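Local coordinates for protein terminase large subunit (Bacillus phage spp1, PDB 2WBN) that cuts viral DNA through its metal-dependent nuclease domain, the part crystallised here, and in full length drives genome packaging into empty capsids with ATP, at residues G143-W146 with L147-D151. Sequence-based numbering, arbitrary orientation.
Sequences GERW and LDELD
Arg145 and Glu149 are joined by an i to i+4 salt bridge on the exposed side of helix 140-148, at its C-terminal end. A single carboxylate oxygen does the work: Arg145 NE donates to Glu149 OE2 at 2.9 Å, and Arg145 NH2 adds a weak bond to the same oxygen. OE2 lies at the edge of the guanidinium, close to its plane, whereas the carboxylate itself is turned steeply, its plane 76° from that of the guanidinium. With CG anti to the backbone N (chi1 -176°) and the chain extended as far as NE, Arg145 stands out from the helix, and the Glu149 side chain reaches back along it to meet the guanidinium.

The apolar contacts belong to Trp146. Leu150 CD2 sits over one face of the indole in a CH-pi contact, 4.2 Å from the centroid of the six-membered ring, while Leu147 CD2 packs 3.9 Å from Trp146 CE3. Leu147 and Leu150 also rest on Ile78 of strand 77-86, tying this helix end to the central sheet.

Backbone bonds continue the helix from Leu147 N to Gly143 O and from Asp148 N to Glu144 O. Glu149 N bonds Arg145 O at 2.9 Å and, weakly, Trp146 O. The last turn is therefore held by a solvent-facing ion pair and by leucines packed against an indole, as the chain leaves for strand 152-155 of the RNase H-like nuclease domain.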
ATOM      1  N   GLY A 143      -5.602  -8.390  -7.556  1.00 50.95           N
ATOM      2  CA  GLY A 143      -5.364  -7.075  -6.940  1.00 50.74           C
ATOM      3  C   GLY A 143      -4.250  -6.282  -7.590  1.00 50.49           C
ATOM      4  O   GLY A 143      -4.317  -5.045  -7.666  1.00 50.15           O
ATOM      5  N   GLU A 144      -3.206  -6.987  -8.024  1.00 50.21           N
ATOM      6  CA  GLU A 144      -2.088  -6.368  -8.732  1.00 50.32           C
ATOM      7  C   GLU A 144      -2.504  -5.917 -10.117  1.00 49.86           C
ATOM      8  O   GLU A 144      -2.084  -4.845 -10.576  1.00 49.58           O
ATOM      9  CB  GLU A 144      -0.907  -7.332  -8.825  1.00 50.93           C
ATOM     10  CG  GLU A 144      -0.320  -7.681  -7.433  1.00 51.86           C
ATOM     11  CD  GLU A 144       0.767  -8.758  -7.452  1.00 54.69           C
ATOM     12  OE1 GLU A 144       0.941  -9.446  -8.482  1.00 54.58           O
ATOM     13  OE2 GLU A 144       1.455  -8.913  -6.403  1.00 56.57           O
ATOM     14  N   ARG A 145      -3.304  -6.743 -10.789  1.00 48.41           N
ATOM     15  CA  ARG A 145      -3.859  -6.399 -12.091  1.00 48.48           C
ATOM     16  C   ARG A 145      -4.735  -5.164 -11.988  1.00 47.52           C
ATOM     17  O   ARG A 145      -4.677  -4.290 -12.848  1.00 47.75           O
ATOM     18  CB  ARG A 145      -4.669  -7.566 -12.685  1.00 48.92           C
ATOM     19  CG  ARG A 145      -5.195  -7.272 -14.100  1.00 50.75           C
ATOM     20  CD  ARG A 145      -6.017  -8.418 -14.714  1.00 53.64           C
ATOM     21  NE  ARG A 145      -6.792  -7.952 -15.872  1.00 55.86           N
ATOM     22  CZ  ARG A 145      -7.457  -8.733 -16.726  1.00 57.33           C
ATOM     23  NH1 ARG A 145      -7.452 -10.057 -16.592  1.00 57.58           N
ATOM     24  NH2 ARG A 145      -8.125  -8.183 -17.736  1.00 58.41           N
ATOM     25  N   TRP A 146      -5.541  -5.075 -10.936  1.00 46.80           N
ATOM     26  CA  TRP A 146      -6.388  -3.902 -10.754  1.00 46.67           C
ATOM     27  C   TRP A 146      -5.545  -2.637 -10.666  1.00 46.48           C
ATOM     28  O   TRP A 146      -5.823  -1.623 -11.336  1.00 44.18           O
ATOM     29  CB  TRP A 146      -7.260  -4.047  -9.515  1.00 47.15           C
ATOM     30  CG  TRP A 146      -8.269  -2.944  -9.371  1.00 47.29           C
ATOM     31  CD1 TRP A 146      -9.527  -2.900  -9.907  1.00 46.94           C
ATOM     32  CD2 TRP A 146      -8.100  -1.735  -8.637  1.00 45.81           C
ATOM     33  NE1 TRP A 146     -10.152  -1.736  -9.540  1.00 46.45           N
ATOM     34  CE2 TRP A 146      -9.300  -1.006  -8.753  1.00 46.69           C
ATOM     35  CE3 TRP A 146      -7.051  -1.199  -7.879  1.00 45.62           C
ATOM     36  CZ2 TRP A 146      -9.477   0.243  -8.152  1.00 47.31           C
ATOM     37  CZ3 TRP A 146      -7.229   0.037  -7.277  1.00 46.81           C
ATOM     38  CH2 TRP A 146      -8.434   0.740  -7.411  1.00 46.68           C
ATOM     39  N   LEU A 147      -4.488  -2.693  -9.862  1.00 46.45           N
ATOM     40  CA  LEU A 147      -3.574  -1.559  -9.766  1.00 47.00           C
ATOM     41  C   LEU A 147      -2.929  -1.206 -11.125  1.00 47.24           C
ATOM     42  O   LEU A 147      -2.816  -0.023 -11.487  1.00 47.78           O
ATOM     43  CB  LEU A 147      -2.506  -1.836  -8.704  1.00 47.02           C
ATOM     44  CG  LEU A 147      -2.955  -1.847  -7.238  1.00 47.09           C
ATOM     45  CD1 LEU A 147      -1.803  -2.355  -6.372  1.00 44.17           C
ATOM     46  CD2 LEU A 147      -3.426  -0.451  -6.777  1.00 44.57           C
ATOM     47  N   ASP A 148      -2.521  -2.223 -11.879  1.00 47.50           N
ATOM     48  CA  ASP A 148      -1.892  -2.023 -13.182  1.00 47.62           C
ATOM     49  C   ASP A 148      -2.847  -1.441 -14.229  1.00 48.04           C
ATOM     50  O   ASP A 148      -2.410  -0.792 -15.182  1.00 47.62           O
ATOM     51  CB  ASP A 148      -1.323  -3.334 -13.705  1.00 48.31           C
ATOM     52  CG  ASP A 148      -0.665  -3.191 -15.065  1.00 48.99           C
ATOM     53  OD1 ASP A 148       0.471  -2.681 -15.148  1.00 53.88           O
ATOM     54  OD2 ASP A 148      -1.274  -3.615 -16.055  1.00 49.56           O
ATOM     55  N   GLU A 149      -4.145  -1.662 -14.045  1.00 48.12           N
ATOM     56  CA  GLU A 149      -5.131  -1.162 -14.988  1.00 48.69           C
ATOM     57  C   GLU A 149      -5.612   0.261 -14.700  1.00 47.85           C
ATOM     58  O   GLU A 149      -6.419   0.800 -15.446  1.00 47.48           O
ATOM     59  CB  GLU A 149      -6.296  -2.143 -15.103  1.00 49.36           C
ATOM     60  CG  GLU A 149      -6.084  -3.118 -16.255  1.00 51.36           C
ATOM     61  CD  GLU A 149      -6.897  -4.379 -16.126  1.00 55.16           C
ATOM     62  OE1 GLU A 149      -7.735  -4.473 -15.198  1.00 55.88           O
ATOM     63  OE2 GLU A 149      -6.679  -5.290 -16.953  1.00 57.77           O
ATOM     64  N   LEU A 150      -5.095   0.882 -13.646  1.00 46.87           N
ATOM     65  CA  LEU A 150      -5.446   2.271 -13.361  1.00 46.17           C
ATOM     66  C   LEU A 150      -4.883   3.190 -14.445  1.00 46.20           C
ATOM     67  O   LEU A 150      -3.932   2.844 -15.135  1.00 45.97           O
ATOM     68  CB  LEU A 150      -4.938   2.688 -11.975  1.00 45.85           C
ATOM     69  CG  LEU A 150      -5.620   2.013 -10.785  1.00 44.42           C
ATOM     70  CD1 LEU A 150      -4.743   2.068  -9.507  1.00 44.91           C
ATOM     71  CD2 LEU A 150      -7.016   2.588 -10.510  1.00 44.02           C
ATOM     72  N   ASP A 151      -5.491   4.357 -14.602  1.00 46.23           N
ATOM     73  CA  ASP A 151      -5.012   5.338 -15.593  1.00 45.97           C
ATOM     74  C   ASP A 151      -3.677   5.915 -15.166  1.00 45.36           C
ATOM     75  O   ASP A 151      -2.792   6.089 -15.997  1.00 45.90           O
ATOM     76  CB  ASP A 151      -6.035   6.447 -15.806  1.00 45.62           C
ATOM     77  CG  ASP A 151      -7.169   6.022 -16.716  1.00 47.94           C
ATOM     78  OD1 ASP A 151      -7.164   4.865 -17.207  1.00 50.46           O
ATOM     79  OD2 ASP A 151      -8.081   6.841 -16.935  1.00 49.05           O
TER